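DUF574 domain-containing protein (Thermobifida fusca, PDB 2QE6) binds S-adenosylmethionine and is probably a methyltransferase that uses it as methyl donor. Local coordinates at residues R41-Y46 with A209-E214; V69-G74 with A267-K272; Q80-G85 with E141-H146; G165-L170 with R177-Y182. The protein carries 1 engineered substitution. All coordinates share one frame; numbering follows the deposited sequence.

Interaction 1: residues R41-Y46 with A209-E214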
# COMPACT_ATOMS: atom_id res chain seq x y z
N ARG A 41 -7.98 17.70 3.45
CA ARG A 41 -7.24 18.66 2.63
C ARG A 41 -6.41 19.62 3.51
O ARG A 41 -5.25 19.92 3.22
CB ARG A 41 -8.19 19.39 1.71
CG ARG A 41 -8.84 18.44 0.68
CD ARG A 41 -9.73 19.12 -0.33
NE ARG A 41 -10.78 19.92 0.27
CZ ARG A 41 -11.98 19.47 0.61
NH1 ARG A 41 -12.31 18.20 0.43
NH2 ARG A 41 -12.84 20.29 1.16
N ALA A 42 -6.99 20.10 4.60
CA ALA A 42 -6.20 20.95 5.53
C ALA A 42 -4.93 20.22 6.01
O ALA A 42 -3.85 20.82 6.09
CB ALA A 42 -7.05 21.46 6.71
N LEU A 43 -5.02 18.94 6.32
CA LEU A 43 -3.81 18.27 6.84
C LEU A 43 -2.82 17.99 5.69
O LEU A 43 -1.61 18.07 5.88
CB LEU A 43 -4.15 16.97 7.61
CG LEU A 43 -2.98 16.13 8.16
CD1 LEU A 43 -2.13 16.93 9.19
CD2 LEU A 43 -3.52 14.82 8.75
N ALA A 44 -3.31 17.63 4.51
CA ALA A 44 -2.44 17.43 3.37
C ALA A 44 -1.66 18.74 3.07
O ALA A 44 -0.46 18.70 2.83
CB ALA A 44 -3.26 16.99 2.13
N ASP A 45 -2.36 19.87 3.05
CA ASP A 45 -1.78 21.20 2.82
C ASP A 45 -0.70 21.52 3.84
O ASP A 45 0.39 21.95 3.50
CB ASP A 45 -2.85 22.30 2.92
CG ASP A 45 -3.81 22.35 1.71
OD1 ASP A 45 -3.52 21.65 0.70
OD2 ASP A 45 -4.86 23.08 1.80
N TYR A 46 -1.05 21.33 5.10
CA TYR A 46 -0.10 21.53 6.19
C TYR A 46 1.16 20.65 6.04
O TYR A 46 2.29 21.14 6.18
CB TYR A 46 -0.80 21.28 7.50
CG TYR A 46 0.07 21.23 8.71
CD1 TYR A 46 0.40 22.36 9.39
CD2 TYR A 46 0.56 20.02 9.18
CE1 TYR A 46 1.19 22.29 10.54
CE2 TYR A 46 1.36 19.95 10.29
CZ TYR A 46 1.65 21.08 10.98
OH TYR A 46 2.44 21.03 12.11
N ALA A 209 7.02 11.50 9.58
CA ALA A 209 6.57 10.49 10.55
C ALA A 209 5.88 11.12 11.78
O ALA A 209 4.85 10.62 12.20
CB ALA A 209 7.75 9.55 10.95
N ARG A 210 6.46 12.17 12.38
CA ARG A 210 5.86 12.86 13.52
C ARG A 210 4.51 13.46 13.15
O ARG A 210 3.53 13.25 13.84
CB ARG A 210 6.81 13.89 14.07
CG ARG A 210 6.42 14.57 15.38
CD ARG A 210 6.25 13.56 16.48
NE ARG A 210 5.70 14.19 17.63
CZ ARG A 210 6.45 14.82 18.52
NH1 ARG A 210 7.72 14.98 18.26
NH2 ARG A 210 5.91 15.43 19.57
N ILE A 211 4.45 14.22 12.08
CA ILE A 211 3.18 14.81 11.67
C ILE A 211 2.13 13.73 11.51
O ILE A 211 1.01 13.90 11.96
CB ILE A 211 3.32 15.62 10.37
CG1 ILE A 211 4.22 16.84 10.65
CG2 ILE A 211 1.95 16.00 9.82
CD1 ILE A 211 4.61 17.66 9.41
N THR A 212 2.51 12.60 10.91
CA THR A 212 1.55 11.52 10.63
C THR A 212 1.12 10.89 11.97
O THR A 212 -0.06 10.70 12.26
CB THR A 212 2.18 10.50 9.72
OG1 THR A 212 2.73 11.18 8.58
CG2 THR A 212 1.22 9.42 9.28
N ARG A 213 2.09 10.58 12.81
CA ARG A 213 1.79 10.02 14.15
C ARG A 213 0.82 10.93 14.91
O ARG A 213 -0.18 10.47 15.45
CB ARG A 213 3.08 9.82 14.96
CG ARG A 213 2.91 9.40 16.39
CD ARG A 213 2.34 8.00 16.52
NE ARG A 213 2.75 7.38 17.79
CZ ARG A 213 2.12 6.37 18.39
NH1 ARG A 213 1.00 5.87 17.91
NH2 ARG A 213 2.57 5.90 19.53
N GLU A 214 1.15 12.21 14.98
CA GLU A 214 0.39 13.13 15.82
C GLU A 214 -1.02 13.36 15.29
O GLU A 214 -1.97 13.53 16.05
CB GLU A 214 1.10 14.45 15.93
CG GLU A 214 2.42 14.39 16.70
CD GLU A 214 2.27 14.08 18.14
OE1 GLU A 214 1.16 14.18 18.66
OE2 GLU A 214 3.29 13.77 18.78
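Leu43 and Ile211 mark the nearest approach of two helices, 41-46 and 209-214, whose CA atoms stand 9.2 Å apart at this pair, so the backbones stay well separated and only side chains bridge the space. The contact turns on Ile211. Its CG2 branch reaches across to two residues one helical turn apart: Leu43, through CD1 at 4.2 Å, and Tyr46, through CE2 at 4.0 Å from that same CG2. Tyr46 leaves its helix with CG anti to the backbone N (chi1 170°), which swings the ring over toward the second helix although the CB itself does not aim there. CG2 of Ile211 lies at the rim of this ring, close to its plane, so the tyrosine offers an edge and not a face. The other end of the isoleucine, CD1, comes to 4.1 Å from Tyr46 CE2, and the ring carbon is thus touched by both branches. No hydrogen bond crosses between the helices. Along the second helix, Arg210 NE donates to Glu214 OE2 at 2.7 Å, almost in the guanidinium plane and on the anti lone pair of the carboxylate, with NH2 adding a weak second bond. Leu43 also packs on Val26 of helix 23-30, which carries Tyr27, a residue that binds S-adenosylmethionine. This shallow helix-helix contact at the surface joins the N-terminal helices to helix 203-216, which follows a strand of the Rossmann-like methyltransferase core.

Interaction 2: residues V69-G74 with A267-K272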
# COMPACT_ATOMS: atom_id res chain seq x y z
N VAL A 69 2.83 -4.46 -9.42
CA VAL A 69 1.71 -5.33 -9.71
C VAL A 69 1.87 -5.90 -11.11
O VAL A 69 1.57 -7.06 -11.33
CB VAL A 69 0.38 -4.62 -9.49
CG1 VAL A 69 -0.75 -5.45 -9.98
CG2 VAL A 69 0.21 -4.27 -8.01
N ARG A 70 2.33 -5.09 -12.06
CA ARG A 70 2.59 -5.56 -13.42
C ARG A 70 3.65 -6.66 -13.43
O ARG A 70 3.52 -7.65 -14.14
CB ARG A 70 3.01 -4.41 -14.33
CG ARG A 70 3.19 -4.81 -15.79
CD ARG A 70 3.63 -3.65 -16.67
NE ARG A 70 4.92 -3.11 -16.26
CZ ARG A 70 5.18 -1.83 -16.01
NH1 ARG A 70 4.24 -0.90 -16.12
NH2 ARG A 70 6.41 -1.47 -15.64
N PHE A 71 4.71 -6.50 -12.62
CA PHE A 71 5.73 -7.56 -12.48
C PHE A 71 5.10 -8.85 -11.94
O PHE A 71 5.29 -9.94 -12.48
CB PHE A 71 6.88 -7.09 -11.57
CG PHE A 71 7.71 -8.22 -11.01
CD1 PHE A 71 8.67 -8.84 -11.78
CD2 PHE A 71 7.56 -8.62 -9.69
CE1 PHE A 71 9.44 -9.90 -11.25
CE2 PHE A 71 8.30 -9.69 -9.18
CZ PHE A 71 9.24 -10.31 -9.95
N LEU A 72 4.32 -8.71 -10.89
CA LEU A 72 3.73 -9.86 -10.20
C LEU A 72 2.74 -10.61 -11.05
O LEU A 72 2.79 -11.85 -11.11
CB LEU A 72 3.06 -9.39 -8.91
CG LEU A 72 3.98 -8.99 -7.78
CD1 LEU A 72 3.20 -8.26 -6.70
CD2 LEU A 72 4.79 -10.18 -7.22
N ALA A 73 1.84 -9.88 -11.71
CA ALA A 73 0.72 -10.50 -12.44
C ALA A 73 1.13 -11.04 -13.82
O ALA A 73 0.49 -11.94 -14.38
CB ALA A 73 -0.44 -9.50 -12.56
N GLY A 74 2.19 -10.45 -14.38
CA GLY A 74 2.70 -10.84 -15.68
C GLY A 74 3.85 -11.82 -15.54
O GLY A 74 3.65 -13.03 -15.57
N ALA A 267 10.65 0.76 -1.64
CA ALA A 267 9.83 -0.34 -2.09
C ALA A 267 10.69 -1.62 -2.09
O ALA A 267 11.90 -1.55 -2.32
CB ALA A 267 9.32 -0.08 -3.53
N GLY A 268 10.05 -2.77 -1.87
CA GLY A 268 10.69 -4.07 -1.99
C GLY A 268 9.64 -5.13 -2.30
O GLY A 268 8.50 -5.01 -1.89
N ILE A 269 10.04 -6.14 -3.05
CA ILE A 269 9.22 -7.33 -3.27
C ILE A 269 10.11 -8.54 -2.98
O ILE A 269 11.25 -8.61 -3.46
CB ILE A 269 8.70 -7.43 -4.70
CG1 ILE A 269 7.72 -6.31 -5.00
CG2 ILE A 269 7.97 -8.80 -4.92
CD1 ILE A 269 7.05 -6.46 -6.34
N GLY A 270 9.61 -9.44 -2.16
CA GLY A 270 10.32 -10.66 -1.80
C GLY A 270 9.50 -11.89 -2.12
O GLY A 270 8.26 -11.86 -2.03
N ARG A 271 10.19 -12.98 -2.46
CA ARG A 271 9.54 -14.23 -2.84
C ARG A 271 9.74 -15.28 -1.73
O ARG A 271 10.83 -15.43 -1.21
CB ARG A 271 10.13 -14.71 -4.16
CG ARG A 271 9.49 -15.95 -4.73
CD ARG A 271 10.15 -16.36 -6.02
NE ARG A 271 11.55 -16.72 -5.83
CZ ARG A 271 11.98 -17.92 -5.48
NH1 ARG A 271 11.13 -18.90 -5.29
NH2 ARG A 271 13.27 -18.15 -5.32
N LYS A 272 8.67 -15.99 -1.39
CA LYS A 272 8.74 -17.09 -0.43
C LYS A 272 9.31 -18.30 -1.11
O LYS A 272 8.85 -18.70 -2.16
CB LYS A 272 7.34 -17.43 0.13
CG LYS A 272 7.39 -18.39 1.25
CD LYS A 272 6.08 -18.46 2.03
CE LYS A 272 6.23 -19.20 3.36
NZ LYS A 272 4.93 -19.18 4.12
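Phe71 and Leu72 of helix 54-75 meet Ile269 of strand 265-271, a helix-on-sheet contact of the Rossmann-like methyltransferase fold, in which this strand is inserted antiparallel between strands 191-197 and 235-243. Apolar packing carries the whole of the direct contact. Ile269 points at the helix and divides its two branches between consecutive residues. With CG1 anti to the carbonyl carbon (chi1 -66°), the longer arm brings CD1 to 4.0 Å from Phe71 CD2, approaching the ring obliquely as ring and arm run past one another in opposing senses. CG2, the shorter branch, meets Leu72 tip to tip, Leu72 CD2 lying 4.2 Å from Ile269 CG2. Both Leu72 and Ile269 are buried, and Tyr191 of the neighbouring strand touches each of them, closing the same apolar layer between helix and sheet.

Charged and aromatic interactions lie farther out. The Phe71 ring takes part in a cation-pi interaction with Arg248, and Arg271, near the end of the strand, forms a salt bridge with Glu235 on strand 235-243.

Backbone hydrogen bonds fix the two elements separately. Ile269 pairs with Val237, whereas Gly268 and Gly270 pair with Met194 and Leu192, so the strand is held along both of its edges. In the helix, which widens into a pi-type turn at 71-74, Ala73 N still donates to Val69 O at 2.9 Å, and Gly74 N reaches Arg70 O at 3.1 Å.

Interaction 3: residues Q80-G85 with E141-H146. With SAM (S-adenosylmethionine), chain F.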
# COMPACT_ATOMS: atom_id res chain seq x y z
N GLN A 80 -3.48 -14.08 -7.75
CA GLN A 80 -4.21 -13.89 -6.50
C GLN A 80 -3.50 -12.82 -5.72
O GLN A 80 -2.33 -12.99 -5.42
CB GLN A 80 -4.16 -15.15 -5.60
CG GLN A 80 -4.46 -16.46 -6.30
CD GLN A 80 -4.70 -17.62 -5.35
OE1 GLN A 80 -5.83 -18.06 -5.17
NE2 GLN A 80 -3.63 -18.16 -4.78
N PHE A 81 -4.19 -11.71 -5.41
CA PHE A 81 -3.59 -10.59 -4.66
C PHE A 81 -4.47 -10.25 -3.47
O PHE A 81 -5.72 -10.22 -3.57
CB PHE A 81 -3.42 -9.33 -5.54
CG PHE A 81 -2.57 -9.53 -6.75
CD1 PHE A 81 -3.03 -10.24 -7.83
CD2 PHE A 81 -1.28 -9.07 -6.78
CE1 PHE A 81 -2.23 -10.45 -8.94
CE2 PHE A 81 -0.47 -9.29 -7.90
CZ PHE A 81 -0.95 -9.96 -8.97
N LEU A 82 -3.82 -9.98 -2.34
CA LEU A 82 -4.46 -9.43 -1.15
C LEU A 82 -3.82 -8.07 -0.88
O LEU A 82 -2.64 -7.97 -0.56
CB LEU A 82 -4.28 -10.37 0.04
CG LEU A 82 -4.92 -9.94 1.36
CD1 LEU A 82 -6.42 -9.65 1.19
CD2 LEU A 82 -4.67 -11.03 2.43
N ASP A 83 -4.60 -7.02 -1.07
CA ASP A 83 -4.09 -5.67 -1.06
C ASP A 83 -4.54 -5.01 0.24
O ASP A 83 -5.69 -4.54 0.37
CB ASP A 83 -4.59 -4.94 -2.30
CG ASP A 83 -3.99 -3.53 -2.50
OD1 ASP A 83 -3.18 -3.05 -1.66
OD2 ASP A 83 -4.39 -2.87 -3.52
N LEU A 84 -3.61 -5.00 1.21
CA LEU A 84 -3.88 -4.57 2.56
C LEU A 84 -3.62 -3.07 2.74
O LEU A 84 -2.50 -2.60 2.50
CB LEU A 84 -2.98 -5.32 3.52
CG LEU A 84 -3.17 -6.85 3.51
CD1 LEU A 84 -2.06 -7.50 4.34
CD2 LEU A 84 -4.56 -7.29 4.00
N GLY A 85 -4.63 -2.34 3.21
CA GLY A 85 -4.54 -0.90 3.30
C GLY A 85 -4.62 -0.36 1.89
O GLY A 85 -3.77 0.41 1.48
N GLU A 141 -5.71 -12.72 11.54
CA GLU A 141 -6.64 -13.82 11.75
C GLU A 141 -8.00 -13.49 11.19
O GLU A 141 -8.58 -14.28 10.48
CB GLU A 141 -6.75 -14.19 13.23
N TYR A 142 -8.51 -12.30 11.49
CA TYR A 142 -9.80 -11.90 10.95
C TYR A 142 -9.74 -11.76 9.41
O TYR A 142 -10.59 -12.27 8.69
CB TYR A 142 -10.29 -10.59 11.62
CG TYR A 142 -11.60 -10.08 11.05
CD1 TYR A 142 -12.82 -10.57 11.50
CD2 TYR A 142 -11.61 -9.14 10.04
CE1 TYR A 142 -14.00 -10.13 10.95
CE2 TYR A 142 -12.78 -8.68 9.50
CZ TYR A 142 -13.97 -9.16 9.95
OH TYR A 142 -15.14 -8.69 9.37
N ILE A 143 -8.71 -11.10 8.89
CA ILE A 143 -8.65 -10.86 7.44
C ILE A 143 -8.50 -12.19 6.66
O ILE A 143 -9.22 -12.44 5.69
CB ILE A 143 -7.53 -9.86 7.07
CG1 ILE A 143 -7.96 -8.45 7.46
CG2 ILE A 143 -7.20 -9.89 5.58
CD1 ILE A 143 -6.80 -7.49 7.55
N LEU A 144 -7.59 -13.04 7.11
CA LEU A 144 -7.29 -14.26 6.37
C LEU A 144 -8.43 -15.27 6.40
O LEU A 144 -8.45 -16.21 5.60
CB LEU A 144 -5.99 -14.89 6.88
CG LEU A 144 -4.72 -14.06 6.64
CD1 LEU A 144 -3.58 -14.62 7.50
CD2 LEU A 144 -4.34 -14.05 5.15
N ASN A 145 -9.39 -15.08 7.30
CA ASN A 145 -10.54 -15.97 7.40
C ASN A 145 -11.86 -15.36 6.90
O ASN A 145 -12.89 -16.01 6.91
CB ASN A 145 -10.63 -16.48 8.83
CG ASN A 145 -9.46 -17.41 9.16
OD1 ASN A 145 -9.37 -18.51 8.65
ND2 ASN A 145 -8.54 -16.93 9.98
N HIS A 146 -11.78 -14.14 6.40
CA HIS A 146 -12.94 -13.42 5.88
C HIS A 146 -13.52 -14.15 4.64
O HIS A 146 -12.74 -14.68 3.83
CB HIS A 146 -12.52 -11.96 5.55
CG HIS A 146 -13.67 -11.03 5.33
ND1 HIS A 146 -14.40 -11.02 4.17
CD2 HIS A 146 -14.24 -10.11 6.15
CE1 HIS A 146 -15.37 -10.13 4.27
NE2 HIS A 146 -15.28 -9.55 5.46
N SAM F . -1.91 1.13 -0.40
CA SAM F . -2.27 2.44 -1.06
C SAM F . -1.06 2.97 -1.81
O SAM F . -1.21 3.71 -2.78
OXT SAM F . 0.08 2.69 -1.42
CB SAM F . -2.73 3.57 -0.12
CG SAM F . -1.69 4.08 0.89
SD SAM F . -2.31 5.27 2.13
CE SAM F . -4.01 5.32 1.53
C5' SAM F . -2.53 4.07 3.46
C4' SAM F . -3.82 3.23 3.56
O4' SAM F . -3.64 2.21 4.54
C3' SAM F . -5.05 4.02 4.00
O3' SAM F . -6.14 3.82 3.11
C2' SAM F . -5.38 3.56 5.41
O2' SAM F . -6.76 3.70 5.79
C1' SAM F . -4.83 2.14 5.34
N9 SAM F . -4.53 1.64 6.68
C8 SAM F . -3.60 2.12 7.61
N7 SAM F . -3.66 1.33 8.72
C5 SAM F . -4.60 0.36 8.49
C6 SAM F . -5.04 -0.71 9.28
N6 SAM F . -4.52 -0.88 10.53
N1 SAM F . -6.02 -1.53 8.75
C2 SAM F . -6.56 -1.33 7.46
N3 SAM F . -6.13 -0.26 6.69
C4 SAM F . -5.15 0.55 7.21
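Ile143 CG2 settles against two leucine methyls on one face of strand 80-84: it lies 4.0 Å from Leu84 CD2 and 4.2 Å from Leu82 CD2. Those leucines are two residues apart and reach it by different torsions, Leu82 with CG anti to its backbone N (chi1 -179°) and Leu84 with CG anti to the carbonyl carbon, and the two CD2 methyls converge on a single branch of the isoleucine. Leu144 adds the last direct contact, its CD2 standing 4.1 Å from Leu82 CD2 where the two side chains cross at about a right angle. The helix segment 141-145 runs roughly against the strand, at 146° between their directions, with the axes 11.5 Å apart, a spacing bridged by these aliphatic groups. Tyr182 of helix 175-185 packs beside Ile143 and Leu144.

Strand 80-84 is the first strand of the Rossmann-like fold, set inside the sheet between strands 106-111 and 160-163, and the turn it enters begins the glycine-rich loop by which such methyltransferases hold the cofactor. Gly85 O accepts a hydrogen bond from the amino N of S-adenosylmethionine at 2.7 Å. The positive phi of Gly85, 72°, suits glycine, and a CB there would collide with the ribose O4'. Farther out, Asp83 OD2 bonds to Thr94 OG1 on the other face of the strand. Asn145 ND2 donates to Glu141 O at 2.7 Å, in the carbonyl plane and on a lone pair, while the next residue, His146, N-caps helix 147-152 through ND1 to Asp148 N.

Interaction 4: residues G165-L170 with R177-Y182. With SAM (S-adenosylmethionine), chain F.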
# COMPACT_ATOMS: atom_id res chain seq x y z
N GLY A 165 2.43 1.30 0.84
CA GLY A 165 2.05 2.50 1.56
C GLY A 165 1.45 2.29 2.92
O GLY A 165 0.69 3.16 3.41
N MSE A 166 1.77 1.14 3.53
CA MSE A 166 1.03 0.60 4.71
C MSE A 166 2.04 0.29 5.84
O MSE A 166 1.71 0.41 7.05
CB MSE A 166 0.20 -0.64 4.19
CG MSE A 166 -0.93 -1.43 5.01
SE MSE A 166 -1.87 -0.33 6.23
CE MSE A 166 -1.25 -1.20 7.84
N LEU A 167 3.28 -0.07 5.52
CA LEU A 167 4.19 -0.56 6.58
C LEU A 167 4.42 0.49 7.66
O LEU A 167 4.57 0.14 8.83
CB LEU A 167 5.56 -1.02 6.01
CG LEU A 167 6.64 -1.63 6.95
CD1 LEU A 167 6.09 -2.83 7.71
CD2 LEU A 167 7.97 -2.05 6.23
N HIS A 168 4.48 1.75 7.27
CA HIS A 168 4.79 2.83 8.25
C HIS A 168 3.59 3.16 9.16
O HIS A 168 3.70 4.01 10.02
CB HIS A 168 5.32 4.09 7.53
CG HIS A 168 4.48 4.56 6.37
ND1 HIS A 168 4.65 4.11 5.09
CD2 HIS A 168 3.43 5.42 6.32
CE1 HIS A 168 3.78 4.70 4.29
NE2 HIS A 168 3.01 5.49 5.02
N TYR A 169 2.45 2.49 8.98
CA TYR A 169 1.32 2.62 9.92
C TYR A 169 1.29 1.48 10.94
O TYR A 169 0.35 1.41 11.75
CB TYR A 169 -0.03 2.71 9.16
CG TYR A 169 -0.06 3.89 8.22
CD1 TYR A 169 0.12 5.19 8.70
CD2 TYR A 169 -0.19 3.71 6.87
CE1 TYR A 169 0.18 6.28 7.84
CE2 TYR A 169 -0.15 4.77 6.00
CZ TYR A 169 0.01 6.05 6.48
OH TYR A 169 0.04 7.08 5.58
N LEU A 170 2.29 0.57 10.89
CA LEU A 170 2.39 -0.54 11.84
C LEU A 170 3.45 -0.17 12.87
O LEU A 170 4.60 0.03 12.53
CB LEU A 170 2.77 -1.87 11.16
CG LEU A 170 1.78 -2.42 10.10
CD1 LEU A 170 2.26 -3.73 9.45
CD2 LEU A 170 0.41 -2.61 10.70
N ARG A 177 4.76 -9.45 14.53
CA ARG A 177 3.70 -10.44 14.54
C ARG A 177 2.75 -10.25 13.36
O ARG A 177 2.27 -11.23 12.76
CB ARG A 177 2.93 -10.39 15.88
CG ARG A 177 1.47 -10.91 15.81
CD ARG A 177 0.62 -10.58 17.05
NE ARG A 177 0.09 -9.20 17.09
CZ ARG A 177 -1.01 -8.77 16.45
NH1 ARG A 177 -1.71 -9.58 15.66
NH2 ARG A 177 -1.40 -7.50 16.58
N VAL A 178 2.45 -8.99 13.03
CA VAL A 178 1.45 -8.73 11.97
C VAL A 178 1.99 -9.14 10.60
O VAL A 178 1.34 -9.91 9.87
CB VAL A 178 0.94 -7.24 11.99
CG1 VAL A 178 0.22 -6.89 10.68
CG2 VAL A 178 0.02 -7.00 13.23
N VAL A 179 3.18 -8.66 10.23
CA VAL A 179 3.71 -8.97 8.90
C VAL A 179 4.08 -10.46 8.83
O VAL A 179 3.85 -11.10 7.81
CB VAL A 179 4.89 -8.07 8.46
CG1 VAL A 179 5.36 -8.43 7.02
CG2 VAL A 179 4.43 -6.59 8.52
N GLY A 180 4.62 -10.98 9.93
CA GLY A 180 4.90 -12.42 10.04
C GLY A 180 3.69 -13.31 9.82
O GLY A 180 3.81 -14.38 9.22
N ALA A 181 2.52 -12.92 10.31
CA ALA A 181 1.31 -13.72 10.09
C ALA A 181 0.97 -13.83 8.60
O ALA A 181 0.55 -14.87 8.12
CB ALA A 181 0.14 -13.13 10.85
N TYR A 182 1.11 -12.74 7.86
CA TYR A 182 0.78 -12.76 6.44
C TYR A 182 1.85 -13.56 5.66
O TYR A 182 1.51 -14.27 4.75
CB TYR A 182 0.63 -11.32 5.89
CG TYR A 182 -0.55 -10.53 6.48
CD1 TYR A 182 -1.86 -10.92 6.24
CD2 TYR A 182 -0.34 -9.40 7.29
CE1 TYR A 182 -2.96 -10.22 6.78
CE2 TYR A 182 -1.45 -8.68 7.84
CZ TYR A 182 -2.75 -9.13 7.57
OH TYR A 182 -3.86 -8.48 8.07
N SAM F . -1.91 1.13 -0.40
CA SAM F . -2.27 2.44 -1.06
C SAM F . -1.06 2.97 -1.81
O SAM F . -1.21 3.71 -2.78
OXT SAM F . 0.08 2.69 -1.42
CB SAM F . -2.73 3.57 -0.12
CG SAM F . -1.69 4.08 0.89
SD SAM F . -2.31 5.27 2.13
CE SAM F . -4.01 5.32 1.53
C5' SAM F . -2.53 4.07 3.46
C4' SAM F . -3.82 3.23 3.56
O4' SAM F . -3.64 2.21 4.54
C3' SAM F . -5.05 4.02 4.00
O3' SAM F . -6.14 3.82 3.11
C2' SAM F . -5.38 3.56 5.41
O2' SAM F . -6.76 3.70 5.79
C1' SAM F . -4.83 2.14 5.34
N9 SAM F . -4.53 1.64 6.68
C8 SAM F . -3.60 2.12 7.61
N7 SAM F . -3.66 1.33 8.72
C5 SAM F . -4.60 0.36 8.49
C6 SAM F . -5.04 -0.71 9.28
N6 SAM F . -4.52 -0.88 10.53
N1 SAM F . -6.02 -1.53 8.75
C2 SAM F . -6.56 -1.33 7.46
N3 SAM F . -6.13 -0.26 6.69
C4 SAM F . -5.15 0.55 7.21
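Leu170 CD1 wedges between two valines of helix 175-185, 3.7 Å from Val179 CG2 and 4.0 Å from Val178 CG1, and this is the tight part of the contact. All three residues are buried. With CG anti to the carbonyl carbon (chi1 -61°), Leu170 comes at the valines obliquely, and its one terminal methyl CD1 makes both contacts. Leu167 CD1 is a looser neighbour, reaching the same Val179 CG2 at 4.2 Å with the side chains crossed nearly at right angles. The other side of the helix is more open: Gly180 and Ala181 are partly exposed and Arg177 is exposed, its guanidinium laid with one face over CG2 of the adjacent Val178.

The loop belongs to a beta-alpha-beta crossover, in which strand 160-163 passes through helix 175-185 to the parallel strand 191-197, and Gly165, Met166 and Tyr169 of the loop line the cofactor pocket. Met166, a selenomethionine, bends its chain under the adenine so that SE lies 3.3 Å from C8 of S-adenosylmethionine. Gly165 faces the methionine end of the cofactor, where a CB would clash with the carboxylate atom OXT. Tyr169 sends CE2 to 3.6 Å from the cofactor's C5', while His168 CD2 lies 3.5 Å above the plane of the same ring, toward its rim. Cutting Tyr169 back to an alanine would probably open a gap beside C5' and deprive the His168 imidazole of the ring it lies against. The turn itself is set by a 3-10 segment, with Tyr169 N bonded to Met166 O at 2.9 Å.

How the interactions relate
Interactions 3 and 4 form the cofactor side of the fold: their centres lie 12 Å apart, both touch S-adenosylmethionine, and Leu84 CD1 packs 3.7 Å from Tyr182 CZ between them. Interaction 2 lies on the far face of the sheet, its centre about 17 Å from that of each of these two. It joins interaction 3 through Leu72 CB, 3.7 Å from Phe81 CE2, while the side chain of Ile269 stays about 12 Å from the cofactor. Interaction 1 is peripheral, its centre about 30 Å from that of interaction 2 and 21 Å from that of interaction 4, yet Thr212 CG2 touches Tyr169 CE1 at 3.6 Å, linking the surface helices to the pocket wall of interaction 4.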